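PDB 7NZA: odorant Binding Protein from Varroa destructor, form P2<1> from Varroa destructor, which probably binds small hydrophobic odorants or other semiochemicals in a wide open internal cavity and carries them through aqueous fluid, as odorant-binding proteins do. Local coordinates for residues V15-K20 against G142-V147; C21-P26 against K94-E99; K40-L45 against E63-C68; E73-D78 against D85-E90; Q112-E117 against V126-A131. All coordinates share one frame; numbering follows the deposited sequence. Where two conformers were deposited one is given.

Interaction 1: residues V15-K20 against G142-V147; sequences VIEWGK and GIKVMV
Strands 16-17 and 144-145, within residues 15-20 and 142-147, form a two-stranded antiparallel sheet that joins the N-terminal part of a mostly helical chain to its C-terminal end, the chain directions lying 172° apart. Glu17 and Lys144 are the hydrogen-bonded pair: Glu17 N donates a hydrogen bond to Lys144 O, and Lys144 N donates one to Glu17 O, each bond 3.0 Å long and lying in the carbonyl plane. A third bond, Met146 N to Val15 O at 2.9 Å, is straighter and runs nearly along the C=O axis. Ile16 and Val145, the non-hydrogen-bonded pair, share one face, where Ile16 CG1 sits 4.0 Å from Val145 CG1 and the two side chains lie side by side; Ile16 CG2 also meets Ile143 CG2 at 3.8 Å. On the other face Glu17 and Lys144 run alongside each other; the bend of the lysine at chi3 (-70°) leaves NZ 3.5 Å from Glu17 OE1, a long salt bridge. Both charged ends are held further by the second subunit, Glu17 OE1 by Leu47 N and Lys144 NZ by Leu47 O of that chain. Ile16 CG2 lies over one face of the Trp18 indole, displaced toward its rim, and the ring leans on Leu24, Lys25 and Pro26. At the Val15 end of the pairing, one water accepts from Val15 N at 3.0 Å and donates to Met146 O.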
# COMPACT_ATOMS: atom_id res chain seq x y z
N VAL A 15 6.72 0.63 1.89
CA VAL A 15 8.10 0.36 2.29
C VAL A 15 8.99 1.30 1.50
O VAL A 15 9.24 1.05 0.29
CB VAL A 15 8.44 -1.09 2.06
CG1 VAL A 15 9.85 -1.39 2.47
CG2 VAL A 15 7.49 -2.03 2.79
N ILE A 16 9.35 2.41 2.10
CA ILE A 16 9.96 3.57 1.43
C ILE A 16 11.13 4.04 2.25
O ILE A 16 10.96 4.21 3.48
CB ILE A 16 8.95 4.68 1.24
CG1 ILE A 16 7.84 4.16 0.37
CG2 ILE A 16 9.64 5.88 0.65
CD1 ILE A 16 6.75 5.22 0.12
N GLU A 17 12.23 4.32 1.59
CA GLU A 17 13.31 5.14 2.13
C GLU A 17 13.20 6.54 1.55
O GLU A 17 13.16 6.70 0.33
CB GLU A 17 14.66 4.52 1.84
CG GLU A 17 14.86 3.24 2.60
CD GLU A 17 16.30 2.81 2.59
OE1 GLU A 17 16.59 1.88 1.96
OE2 GLU A 17 17.10 3.34 3.36
N TRP A 18 13.15 7.53 2.39
CA TRP A 18 12.80 8.90 2.03
C TRP A 18 14.01 9.73 1.61
O TRP A 18 13.80 10.87 1.23
CB TRP A 18 12.03 9.52 3.19
CG TRP A 18 10.67 8.88 3.32
CD1 TRP A 18 10.33 7.84 4.13
CD2 TRP A 18 9.51 9.18 2.52
NE1 TRP A 18 9.03 7.48 3.88
CE2 TRP A 18 8.51 8.26 2.90
CE3 TRP A 18 9.23 10.11 1.53
CZ2 TRP A 18 7.23 8.30 2.33
CZ3 TRP A 18 7.98 10.14 0.99
CH2 TRP A 18 7.00 9.23 1.38
N GLY A 19 15.22 9.18 1.72
CA GLY A 19 16.38 9.92 1.22
C GLY A 19 16.57 11.25 1.93
O GLY A 19 16.54 11.37 3.15
N LYS A 20 16.64 12.30 1.16
CA LYS A 20 16.83 13.72 1.55
C LYS A 20 15.51 14.37 1.94
O LYS A 20 15.48 15.61 2.16
CB LYS A 20 17.53 14.53 0.44
CG LYS A 20 18.90 13.99 0.05
CD LYS A 20 19.67 14.82 -0.98
CE LYS A 20 18.79 15.39 -2.07
NZ LYS A 20 19.57 16.08 -3.13
N GLY A 142 16.26 11.21 -3.85
CA GLY A 142 16.83 9.84 -3.66
C GLY A 142 15.90 8.90 -2.96
O GLY A 142 16.36 8.10 -2.11
N ILE A 143 14.61 8.99 -3.22
CA ILE A 143 13.61 8.10 -2.60
C ILE A 143 13.63 6.75 -3.28
O ILE A 143 13.71 6.68 -4.52
CB ILE A 143 12.21 8.69 -2.67
CG1 ILE A 143 12.16 9.92 -1.77
CG2 ILE A 143 11.14 7.68 -2.36
CD1 ILE A 143 10.94 10.81 -2.01
N LYS A 144 13.59 5.67 -2.49
CA LYS A 144 13.42 4.30 -3.03
C LYS A 144 12.11 3.73 -2.49
O LYS A 144 11.83 3.87 -1.33
CB LYS A 144 14.59 3.40 -2.64
CG LYS A 144 15.91 3.78 -3.29
CD LYS A 144 17.05 2.86 -2.85
CE LYS A 144 17.44 3.08 -1.41
NZ LYS A 144 18.58 2.27 -0.92
N VAL A 145 11.35 3.12 -3.37
CA VAL A 145 10.05 2.53 -2.98
C VAL A 145 10.10 1.05 -3.35
O VAL A 145 10.37 0.74 -4.46
CB VAL A 145 8.88 3.24 -3.70
CG1 VAL A 145 7.53 2.65 -3.33
CG2 VAL A 145 8.91 4.73 -3.46
N MET A 146 9.70 0.20 -2.42
CA MET A 146 9.68 -1.25 -2.71
C MET A 146 8.46 -1.57 -3.57
O MET A 146 7.40 -0.99 -3.32
CB MET A 146 9.57 -2.05 -1.41
CG MET A 146 9.99 -3.49 -1.57
SD MET A 146 9.70 -4.43 -0.06
CE MET A 146 7.93 -4.58 -0.21
N VAL A 147 8.70 -2.26 -4.68
CA VAL A 147 7.59 -2.66 -5.57
C VAL A 147 7.75 -4.18 -5.55
O VAL A 147 7.12 -4.80 -4.70
CB VAL A 147 7.72 -2.04 -6.97
CG1 VAL A 147 7.35 -0.58 -6.95
CG2 VAL A 147 9.11 -2.20 -7.54
OXT VAL A 147 8.60 -4.67 -6.31
O HOH W 1 6.05 -0.25 -0.92

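Interaction 2: residues C21-P26 against K94-E99; sequences CEQLKP and KKLDSE
The short 3-10 segment that includes Gln23 and Leu24, on the way from strand 16-17 to helix 28-44, packs against the linker between helices 84-93 and 98-118. Leu96 supplies the apolar centre of the contact: its CD2 methyl lies 3.9 Å from Leu24 CG and 4.0 Å from Cys21 SG, the sulfur that is disulfide-bonded to Cys141. Leu24 and Leu96 cross at about a right angle. Leu24 CD2 in turn rests on the aliphatic part of Lys94, 3.7 Å from CG. Gln23 points its CB at the linker, 3.3 Å from Lys94 O, and the bend at chi2 (85°) brings its amide beside Lys95 O, with NE2 3.7 Å from that oxygen. No direct hydrogen bond joins the two segments; the polar links between them pass through water. One water donates to Gln23 OE1 at 2.8 Å and accepts from Asp97 N, while another accepts from Lys94 NZ at 2.9 Å and donates to both Gln23 O and Lys25 O. An alanine at Gln23 would remove the amide, and would probably weaken the hold on the water that bridges to Asp97 N and lose the packing against Lys95 O. The chemistry is thus divided: leucine methyls and a half-cystine meet directly, whereas polar side-chain ends are joined to the opposite backbone through water, and the ammonium group of Lys94 would probably help to polarise the water it holds.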
# COMPACT_ATOMS: atom_id res chain seq x y z
N CYS A 21 14.38 13.63 1.90
CA CYS A 21 13.04 14.24 1.94
C CYS A 21 12.12 13.52 2.93
O CYS A 21 11.00 13.23 2.60
CB CYS A 21 12.49 14.22 0.52
SG CYS A 21 13.46 15.24 -0.60
N GLU A 22 12.60 13.32 4.15
CA GLU A 22 11.80 12.71 5.23
C GLU A 22 10.54 13.54 5.46
O GLU A 22 9.51 12.95 5.86
CB GLU A 22 12.64 12.62 6.49
CG GLU A 22 13.69 11.53 6.46
CD GLU A 22 13.20 10.09 6.62
OE1 GLU A 22 12.06 9.85 7.06
OE2 GLU A 22 14.02 9.19 6.33
N GLN A 23 10.56 14.83 5.16
CA GLN A 23 9.37 15.70 5.37
C GLN A 23 8.19 15.25 4.52
O GLN A 23 7.07 15.67 4.77
CB GLN A 23 9.69 17.15 5.03
CG GLN A 23 10.73 17.78 5.96
CD GLN A 23 12.14 17.50 5.53
OE1 GLN A 23 12.48 16.78 4.59
NE2 GLN A 23 13.05 18.16 6.26
N LEU A 24 8.42 14.47 3.47
CA LEU A 24 7.29 14.08 2.58
C LEU A 24 6.54 12.85 3.08
O LEU A 24 5.55 12.47 2.47
CB LEU A 24 7.82 13.86 1.16
CG LEU A 24 8.44 15.09 0.51
CD1 LEU A 24 8.85 14.81 -0.95
CD2 LEU A 24 7.50 16.29 0.55
N LYS A 25 7.08 12.18 4.08
CA LYS A 25 6.40 10.97 4.60
C LYS A 25 5.05 11.40 5.14
O LYS A 25 5.00 12.29 5.98
CB LYS A 25 7.29 10.35 5.65
CG LYS A 25 6.72 9.09 6.32
CD LYS A 25 7.65 8.82 7.48
CE LYS A 25 7.60 7.47 8.12
NZ LYS A 25 8.83 7.28 8.97
N PRO A 26 3.95 10.74 4.73
CA PRO A 26 2.65 11.08 5.29
C PRO A 26 2.61 10.78 6.81
O PRO A 26 3.13 9.78 7.26
CB PRO A 26 1.66 10.20 4.52
CG PRO A 26 2.38 9.76 3.25
CD PRO A 26 3.84 9.73 3.67
N LYS A 94 5.62 21.68 3.29
CA LYS A 94 6.34 20.50 3.83
C LYS A 94 7.64 20.94 4.49
O LYS A 94 8.26 20.10 5.19
CB LYS A 94 6.64 19.54 2.67
CG LYS A 94 5.43 18.96 1.95
CD LYS A 94 4.61 18.08 2.87
CE LYS A 94 3.57 17.29 2.11
NZ LYS A 94 2.83 16.42 3.05
N LYS A 95 8.16 22.11 4.15
CA LYS A 95 9.41 22.61 4.77
C LYS A 95 10.58 21.69 4.47
O LYS A 95 11.37 21.34 5.36
CB LYS A 95 9.19 22.83 6.28
CG LYS A 95 8.16 23.90 6.60
CD LYS A 95 8.36 25.15 5.78
CE LYS A 95 8.37 26.51 6.44
NZ LYS A 95 8.73 27.54 5.43
N LEU A 96 10.73 21.35 3.19
CA LEU A 96 11.91 20.63 2.68
C LEU A 96 13.15 21.50 2.92
O LEU A 96 13.04 22.75 2.92
CB LEU A 96 11.71 20.38 1.17
CG LEU A 96 10.65 19.34 0.81
CD1 LEU A 96 10.35 19.38 -0.70
CD2 LEU A 96 11.07 17.91 1.22
N ASP A 97 14.31 20.90 2.86
CA ASP A 97 15.59 21.67 2.82
C ASP A 97 15.56 22.60 1.62
O ASP A 97 15.04 22.21 0.55
CB ASP A 97 16.74 20.66 2.83
CG ASP A 97 16.85 19.88 4.15
OD1 ASP A 97 16.27 20.30 5.17
OD2 ASP A 97 17.48 18.81 4.17
N SER A 98 16.11 23.80 1.74
CA SER A 98 15.93 24.87 0.72
C SER A 98 16.36 24.39 -0.67
O SER A 98 15.63 24.75 -1.64
CB SER A 98 16.64 26.16 1.13
OG SER A 98 16.11 26.62 2.36
N GLU A 99 17.48 23.69 -0.81
CA GLU A 99 18.03 23.36 -2.16
C GLU A 99 17.04 22.35 -2.79
O GLU A 99 16.73 22.48 -3.99
CB GLU A 99 19.43 22.71 -2.11
O HOH W 2 14.31 18.00 2.78
O HOH W 3 4.39 14.93 4.93

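Interaction 3: residues K40-L45 against E63-C68; sequences KCLQSL and ESVTTC
One covalent link dominates this junction between helix 28-44 and helix 55-72. Cys41 SG and Cys68 SG are bonded at 2.1 Å with a chi3 of -90°, close to the unstrained value for a disulfide. The two half-cystines reach it differently: Cys41 SG is anti to its carbonyl carbon, while Cys68 SG is anti to its backbone N (chi1 176°). The apolar contacts lie beside the bridge. Leu45 sends CD1 to within 3.9 Å of Cys68 CB and 3.6 Å of Ser64 O, and Val65 CG2 meets Leu42 CD2 obliquely at 4.2 Å. No hydrogen bond joins the two segments themselves, although His61, just before the second, bonds Leu45 O through NE2. Cys41 O accepts from both Ser44 N, at 3.1 Å, and Leu45 N, at 2.9 Å. Ser64 OG, although Leu45 CD1 packs against it, bonds to His61 O within its own helix. The axes approach to 9.6 Å at 133°, a steep crossing rather than a close side-by-side fit, and the features together are those of two consecutive helices crosslinked by a disulfide, broadly as disulfides tie helices in odorant-binding proteins, although this fold is a non-classical one.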
# COMPACT_ATOMS: atom_id res chain seq x y z
N LYS A 40 -14.93 6.04 1.38
CA LYS A 40 -16.18 6.64 0.99
C LYS A 40 -16.37 6.54 -0.52
O LYS A 40 -17.49 6.21 -0.99
CB LYS A 40 -16.32 8.06 1.47
CG LYS A 40 -17.68 8.69 1.17
N CYS A 41 -15.35 6.86 -1.32
CA CYS A 41 -15.43 6.71 -2.77
C CYS A 41 -15.86 5.30 -3.18
O CYS A 41 -16.63 5.13 -4.06
CB CYS A 41 -14.08 7.09 -3.39
SG CYS A 41 -13.71 8.83 -3.33
N LEU A 42 -15.25 4.29 -2.50
CA LEU A 42 -15.59 2.89 -2.84
C LEU A 42 -17.07 2.57 -2.57
O LEU A 42 -17.60 1.62 -3.21
CB LEU A 42 -14.71 1.96 -1.99
CG LEU A 42 -13.29 1.83 -2.42
CD1 LEU A 42 -12.59 0.84 -1.46
CD2 LEU A 42 -13.15 1.34 -3.87
N GLN A 43 -17.73 3.26 -1.70
CA GLN A 43 -19.17 3.02 -1.48
C GLN A 43 -19.94 3.30 -2.76
O GLN A 43 -20.89 2.55 -3.07
CB GLN A 43 -19.71 3.86 -0.39
CG GLN A 43 -19.11 3.44 0.91
CD GLN A 43 -19.77 4.25 1.99
OE1 GLN A 43 -20.58 5.13 1.71
NE2 GLN A 43 -19.41 3.93 3.22
N SER A 44 -19.52 4.27 -3.53
CA SER A 44 -20.21 4.61 -4.79
C SER A 44 -19.58 3.94 -5.98
O SER A 44 -20.21 3.88 -7.03
CB SER A 44 -20.18 6.06 -4.99
OG SER A 44 -20.95 6.75 -3.97
N LEU A 45 -18.32 3.53 -5.85
CA LEU A 45 -17.54 2.98 -6.94
C LEU A 45 -17.04 1.62 -6.46
O LEU A 45 -15.84 1.42 -6.21
CB LEU A 45 -16.37 3.90 -7.28
CG LEU A 45 -16.72 5.33 -7.65
CD1 LEU A 45 -15.53 6.26 -7.59
CD2 LEU A 45 -17.33 5.35 -9.04
N GLU A 63 -9.00 4.74 -12.00
CA GLU A 63 -9.03 6.18 -12.41
C GLU A 63 -10.16 6.87 -11.67
O GLU A 63 -9.94 7.99 -11.15
CB GLU A 63 -9.28 6.30 -13.92
CG GLU A 63 -9.44 7.71 -14.50
CD GLU A 63 -9.43 7.67 -16.04
OE1 GLU A 63 -8.34 7.94 -16.63
OE2 GLU A 63 -10.47 7.25 -16.69
N SER A 64 -11.33 6.27 -11.67
CA SER A 64 -12.51 6.88 -11.05
C SER A 64 -12.31 7.08 -9.55
O SER A 64 -12.76 8.10 -9.01
CB SER A 64 -13.79 6.13 -11.36
OG SER A 64 -13.95 4.88 -10.64
N VAL A 65 -11.64 6.16 -8.89
CA VAL A 65 -11.41 6.32 -7.45
C VAL A 65 -10.42 7.43 -7.21
O VAL A 65 -10.61 8.22 -6.27
CB VAL A 65 -10.97 4.99 -6.85
CG1 VAL A 65 -10.58 5.17 -5.39
CG2 VAL A 65 -12.05 3.92 -6.98
N THR A 66 -9.33 7.49 -7.97
CA THR A 66 -8.35 8.59 -7.81
C THR A 66 -9.03 9.94 -8.02
O THR A 66 -8.81 10.88 -7.25
CB THR A 66 -7.18 8.43 -8.79
OG1 THR A 66 -6.61 7.13 -8.51
CG2 THR A 66 -6.19 9.58 -8.72
N THR A 67 -9.85 10.04 -9.05
CA THR A 67 -10.57 11.31 -9.36
C THR A 67 -11.55 11.64 -8.24
O THR A 67 -11.61 12.78 -7.85
CB THR A 67 -11.30 11.16 -10.69
OG1 THR A 67 -10.30 11.05 -11.72
CG2 THR A 67 -12.22 12.31 -10.99
N CYS A 68 -12.26 10.65 -7.76
CA CYS A 68 -13.19 10.85 -6.64
C CYS A 68 -12.45 11.43 -5.44
O CYS A 68 -12.90 12.37 -4.82
CB CYS A 68 -13.84 9.53 -6.28
SG CYS A 68 -14.93 9.61 -4.83

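Interaction 4: residues E73-D78 against D85-E90; sequences EGWFDD and DRARNE
The Arg86 side chain projects from its helix with CG anti to the backbone N (chi1 -178°) and stays extended from CG to NE, which lays it across Trp75, whose CG is anti to its own carbonyl carbon. The guanidinium rests flat on the indole, with planes 12° apart and centres separated by 3.8 Å. Its CZ stands over the five-membered ring in a cation-pi contact, and the CD methylene makes a CH-pi contact with the six-membered ring at 3.7 Å from its centroid. Stacking leaves the guanidinium edge for the loop backbone: Arg86 NH1 donates to Glu73 O over 2.8 Å, on a lone pair and 4° out of the guanidinium plane, and NH2 adds a weak bond of 3.4 Å to the same oxygen. At the indole edge, near its plane, Ala87 N lies 3.5 Å from Trp75 CZ3. Glu90 OE1 also approaches the ring, but its hydrogen bond goes to Ser7 of the second subunit. An alanine at Trp75 would remove the stacking surface and would probably leave the Arg86 guanidinium less firmly oriented. Gly74, with positive phi, is the C-prime residue of the Schellman motif that ends helix 55-72, so the arginine of helix 84-93 binds a Schellman C-cap.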
# COMPACT_ATOMS: atom_id res chain seq x y z
N GLU A 73 -11.69 16.03 -1.95
CA GLU A 73 -10.80 16.86 -1.13
C GLU A 73 -10.54 18.22 -1.77
O GLU A 73 -9.62 18.95 -1.25
CB GLU A 73 -9.50 16.11 -0.90
CG GLU A 73 -9.64 14.85 -0.04
CD GLU A 73 -9.56 15.12 1.45
OE1 GLU A 73 -8.82 14.39 2.20
OE2 GLU A 73 -10.21 16.07 1.87
N GLY A 74 -11.28 18.64 -2.76
CA GLY A 74 -11.21 20.06 -3.17
C GLY A 74 -10.18 20.37 -4.22
O GLY A 74 -9.77 21.54 -4.30
N TRP A 75 -9.65 19.39 -4.93
CA TRP A 75 -8.51 19.61 -5.86
C TRP A 75 -8.91 20.11 -7.24
O TRP A 75 -7.97 20.38 -8.01
CB TRP A 75 -7.61 18.38 -5.92
CG TRP A 75 -6.85 18.18 -4.67
CD1 TRP A 75 -7.16 17.44 -3.58
CD2 TRP A 75 -5.60 18.81 -4.41
NE1 TRP A 75 -6.16 17.53 -2.66
CE2 TRP A 75 -5.19 18.37 -3.15
CE3 TRP A 75 -4.79 19.71 -5.12
CZ2 TRP A 75 -4.04 18.81 -2.54
CZ3 TRP A 75 -3.63 20.11 -4.53
CH2 TRP A 75 -3.25 19.67 -3.26
N PHE A 76 -10.14 20.34 -7.56
CA PHE A 76 -10.58 20.87 -8.87
C PHE A 76 -11.33 22.16 -8.64
O PHE A 76 -12.19 22.25 -7.75
CB PHE A 76 -11.41 19.86 -9.63
CG PHE A 76 -10.66 18.62 -9.99
CD1 PHE A 76 -9.83 18.55 -11.07
CD2 PHE A 76 -10.81 17.49 -9.21
CE1 PHE A 76 -9.18 17.37 -11.37
CE2 PHE A 76 -10.14 16.32 -9.49
CZ PHE A 76 -9.40 16.24 -10.63
N ASP A 77 -11.08 23.13 -9.52
CA ASP A 77 -11.78 24.42 -9.41
C ASP A 77 -13.15 24.37 -10.09
O ASP A 77 -13.54 23.31 -10.57
CB ASP A 77 -10.88 25.48 -9.99
CG ASP A 77 -10.69 25.51 -11.48
OD1 ASP A 77 -11.45 24.86 -12.22
OD2 ASP A 77 -9.82 26.29 -11.90
N ASP A 78 -13.87 25.51 -10.06
CA ASP A 78 -15.22 25.60 -10.68
C ASP A 78 -15.22 25.45 -12.20
O ASP A 78 -16.37 25.35 -12.77
CB ASP A 78 -15.96 26.83 -10.17
CG ASP A 78 -15.45 28.17 -10.68
OD1 ASP A 78 -14.45 28.21 -11.45
OD2 ASP A 78 -16.11 29.21 -10.28
N ASP A 85 -1.76 25.37 -8.30
CA ASP A 85 -1.15 26.32 -7.34
C ASP A 85 -1.34 25.81 -5.92
O ASP A 85 -0.45 25.99 -5.08
CB ASP A 85 -1.75 27.74 -7.42
CG ASP A 85 -1.49 28.37 -8.78
OD1 ASP A 85 -0.66 27.84 -9.60
OD2 ASP A 85 -2.07 29.45 -9.02
N ARG A 86 -2.44 25.12 -5.65
CA ARG A 86 -2.59 24.46 -4.32
C ARG A 86 -1.51 23.42 -4.12
O ARG A 86 -0.96 23.26 -3.04
CB ARG A 86 -4.00 23.89 -4.17
CG ARG A 86 -4.25 23.24 -2.84
CD ARG A 86 -5.62 22.59 -2.73
NE ARG A 86 -5.72 21.78 -1.53
CZ ARG A 86 -6.72 20.95 -1.24
NH1 ARG A 86 -7.77 20.97 -2.01
NH2 ARG A 86 -6.59 20.13 -0.21
N ALA A 87 -1.22 22.62 -5.15
CA ALA A 87 -0.18 21.60 -5.06
C ALA A 87 1.18 22.23 -4.73
O ALA A 87 1.95 21.73 -3.92
CB ALA A 87 -0.14 20.78 -6.32
N ARG A 88 1.48 23.32 -5.39
CA ARG A 88 2.71 24.09 -5.16
C ARG A 88 2.76 24.56 -3.68
O ARG A 88 3.79 24.39 -3.05
CB ARG A 88 2.77 25.27 -6.14
CG ARG A 88 4.00 26.11 -6.00
CD ARG A 88 4.03 27.26 -6.97
NE ARG A 88 5.44 27.64 -6.93
CZ ARG A 88 5.97 28.43 -6.05
NH1 ARG A 88 5.18 28.98 -5.13
NH2 ARG A 88 7.26 28.74 -6.09
N ASN A 89 1.66 25.14 -3.24
CA ASN A 89 1.67 25.65 -1.85
C ASN A 89 1.80 24.51 -0.85
O ASN A 89 2.51 24.64 0.18
CB ASN A 89 0.41 26.42 -1.58
CG ASN A 89 0.32 27.72 -2.32
OD1 ASN A 89 1.34 28.28 -2.71
ND2 ASN A 89 -0.90 28.22 -2.45
N GLU A 90 1.25 23.35 -1.16
CA GLU A 90 1.36 22.18 -0.25
C GLU A 90 2.79 21.71 -0.20
O GLU A 90 3.31 21.37 0.91
CB GLU A 90 0.39 21.07 -0.65
CG GLU A 90 0.41 19.85 0.24
CD GLU A 90 -0.23 18.58 -0.27
OE1 GLU A 90 -0.39 18.42 -1.49
OE2 GLU A 90 -0.43 17.68 0.56
O HOH W 4 -7.67 18.01 1.74

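Interaction 5: residues Q112-E117 against V126-A131; sequences QKEATE and VQLYQA
Helices 98-118 and 122-141 run antiparallel here, their local axes 152° apart and 8.2 Å from each other at closest approach. The small side chain of Ala115 is consistent with this closeness: it turns its CB toward the other helix and lies 3.9 Å from Tyr129 N and 4.1 Å from Tyr129 CB. Leu128 and Tyr129 then diverge past this small residue, although both have CG anti to the backbone N. Leu128 points toward the first helix (chi1 180°) and brings CD2 to 4.0 Å from Ala115 CA. The extended glutamate of Glu114 crosses the leucine at about a right angle, and both Glu114 CG and OE2 lie 4.0 Å from Leu128 CD2. Tyr129, with chi1 at 170°, presents the edge of its ring to the start of the first segment: Gln112 N lies near the ring plane, 3.8 Å from CD1. Farther out, the tyrosine ring meets Phe84 edge-to-face, and its OH is hydrogen-bonded to His108 ND1. Within the first helix Gln112 O accepts from Thr116 N and, at 2.9 Å, from Thr116 OG1, which approaches from above the carbonyl plane. No hydrogen bond or salt bridge crosses between the segments, so the contact rests on van der Waals fit; the phenol polarity is met by the histidine, and the carboxylate of Glu114 lies at a more exposed margin.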
# COMPACT_ATOMS: atom_id res chain seq x y z
N GLN A 112 3.73 20.74 -14.60
CA GLN A 112 2.48 21.40 -14.97
C GLN A 112 2.50 21.69 -16.46
O GLN A 112 1.49 21.54 -17.13
CB GLN A 112 2.26 22.62 -14.10
CG GLN A 112 1.01 23.38 -14.50
CD GLN A 112 0.75 24.55 -13.60
OE1 GLN A 112 1.42 24.79 -12.62
NE2 GLN A 112 -0.35 25.26 -13.88
N LYS A 113 3.62 22.22 -16.96
CA LYS A 113 3.72 22.56 -18.40
C LYS A 113 3.52 21.31 -19.24
O LYS A 113 2.80 21.30 -20.21
CB LYS A 113 5.08 23.21 -18.66
CG LYS A 113 5.26 23.57 -20.14
CD LYS A 113 6.61 24.15 -20.49
CE LYS A 113 6.79 24.49 -21.94
NZ LYS A 113 7.99 25.29 -22.15
N GLU A 114 4.27 20.25 -18.89
CA GLU A 114 4.14 18.98 -19.65
C GLU A 114 2.69 18.52 -19.67
O GLU A 114 2.13 18.15 -20.73
CB GLU A 114 5.10 17.95 -19.13
CG GLU A 114 5.01 16.63 -19.89
CD GLU A 114 5.86 15.51 -19.34
OE1 GLU A 114 6.55 15.70 -18.35
OE2 GLU A 114 5.80 14.43 -19.90
N ALA A 115 2.04 18.57 -18.51
CA ALA A 115 0.68 18.00 -18.37
C ALA A 115 -0.28 18.83 -19.20
O ALA A 115 -1.17 18.21 -19.89
CB ALA A 115 0.26 17.99 -16.92
N THR A 116 -0.13 20.13 -19.17
CA THR A 116 -1.12 21.02 -19.82
C THR A 116 -0.86 21.11 -21.32
O THR A 116 -1.86 21.35 -22.07
CB THR A 116 -1.22 22.36 -19.11
OG1 THR A 116 0.01 23.03 -19.09
CG2 THR A 116 -1.57 22.23 -17.66
N GLU A 117 0.38 20.98 -21.76
CA GLU A 117 0.62 20.97 -23.23
C GLU A 117 0.23 19.61 -23.83
O GLU A 117 -0.25 19.62 -25.00
CB GLU A 117 2.06 21.32 -23.52
CG GLU A 117 2.35 22.74 -23.12
CD GLU A 117 3.66 23.29 -23.67
OE1 GLU A 117 4.52 22.50 -24.11
OE2 GLU A 117 3.82 24.51 -23.60
N VAL A 126 -4.03 15.97 -14.62
CA VAL A 126 -3.62 15.72 -13.22
C VAL A 126 -2.93 14.35 -13.18
O VAL A 126 -1.91 14.18 -12.46
CB VAL A 126 -4.75 15.86 -12.17
CG1 VAL A 126 -5.95 15.02 -12.40
CG2 VAL A 126 -4.14 15.67 -10.78
N GLN A 127 -3.38 13.39 -13.96
CA GLN A 127 -2.71 12.08 -13.99
C GLN A 127 -1.26 12.21 -14.41
O GLN A 127 -0.35 11.67 -13.80
CB GLN A 127 -3.48 11.11 -14.91
CG GLN A 127 -4.88 10.71 -14.35
CD GLN A 127 -5.73 9.97 -15.35
OE1 GLN A 127 -5.47 10.01 -16.55
NE2 GLN A 127 -6.80 9.33 -14.86
N LEU A 128 -1.01 12.95 -15.50
CA LEU A 128 0.39 13.08 -15.96
C LEU A 128 1.18 13.94 -14.96
O LEU A 128 2.30 13.58 -14.66
CB LEU A 128 0.47 13.61 -17.39
CG LEU A 128 1.89 13.79 -17.93
CD1 LEU A 128 2.69 12.49 -17.88
CD2 LEU A 128 1.85 14.30 -19.37
N TYR A 129 0.60 15.01 -14.42
CA TYR A 129 1.31 15.84 -13.43
C TYR A 129 1.73 14.97 -12.23
O TYR A 129 2.89 15.04 -11.80
CB TYR A 129 0.41 16.96 -12.94
CG TYR A 129 0.96 17.70 -11.76
CD1 TYR A 129 1.94 18.66 -11.92
CD2 TYR A 129 0.56 17.39 -10.47
CE1 TYR A 129 2.47 19.32 -10.83
CE2 TYR A 129 1.07 18.03 -9.35
CZ TYR A 129 2.06 19.01 -9.55
OH TYR A 129 2.57 19.58 -8.44
N GLN A 130 0.83 14.13 -11.72
CA GLN A 130 1.16 13.36 -10.50
C GLN A 130 2.24 12.35 -10.84
O GLN A 130 3.18 12.11 -10.04
CB GLN A 130 -0.06 12.69 -9.94
CG GLN A 130 -0.99 13.66 -9.26
CD GLN A 130 -2.11 13.01 -8.52
OE1 GLN A 130 -2.78 12.11 -9.05
NE2 GLN A 130 -2.37 13.38 -7.28
N ALA A 131 2.17 11.69 -12.01
CA ALA A 131 3.20 10.73 -12.40
C ALA A 131 4.54 11.43 -12.56
O ALA A 131 5.59 10.94 -12.15
CB ALA A 131 2.81 10.00 -13.67

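How the interactions relate
From the N terminus, interaction 1 opens first and closes last, pairing residues 15-20 with the C-terminal strand, so all the others nest within its loop. Interaction 2 opens next and closes at the linker and the start of helix 98-118; interactions 3 and 4 follow one another inside it, joining helix 28-44 to helix 55-72 and the following loop to helix 84-93. Interaction 5 comes after interaction 2 in series and pairs the last two helices; none cross. Trp18 packing on Lys25 joins interactions 1 and 2. Ala87 against Tyr129, and Phe76 against Val126, connect interactions 4 and 5, while Glu63 and Gln127, probably hydrogen-bonded, link interactions 3 and 5.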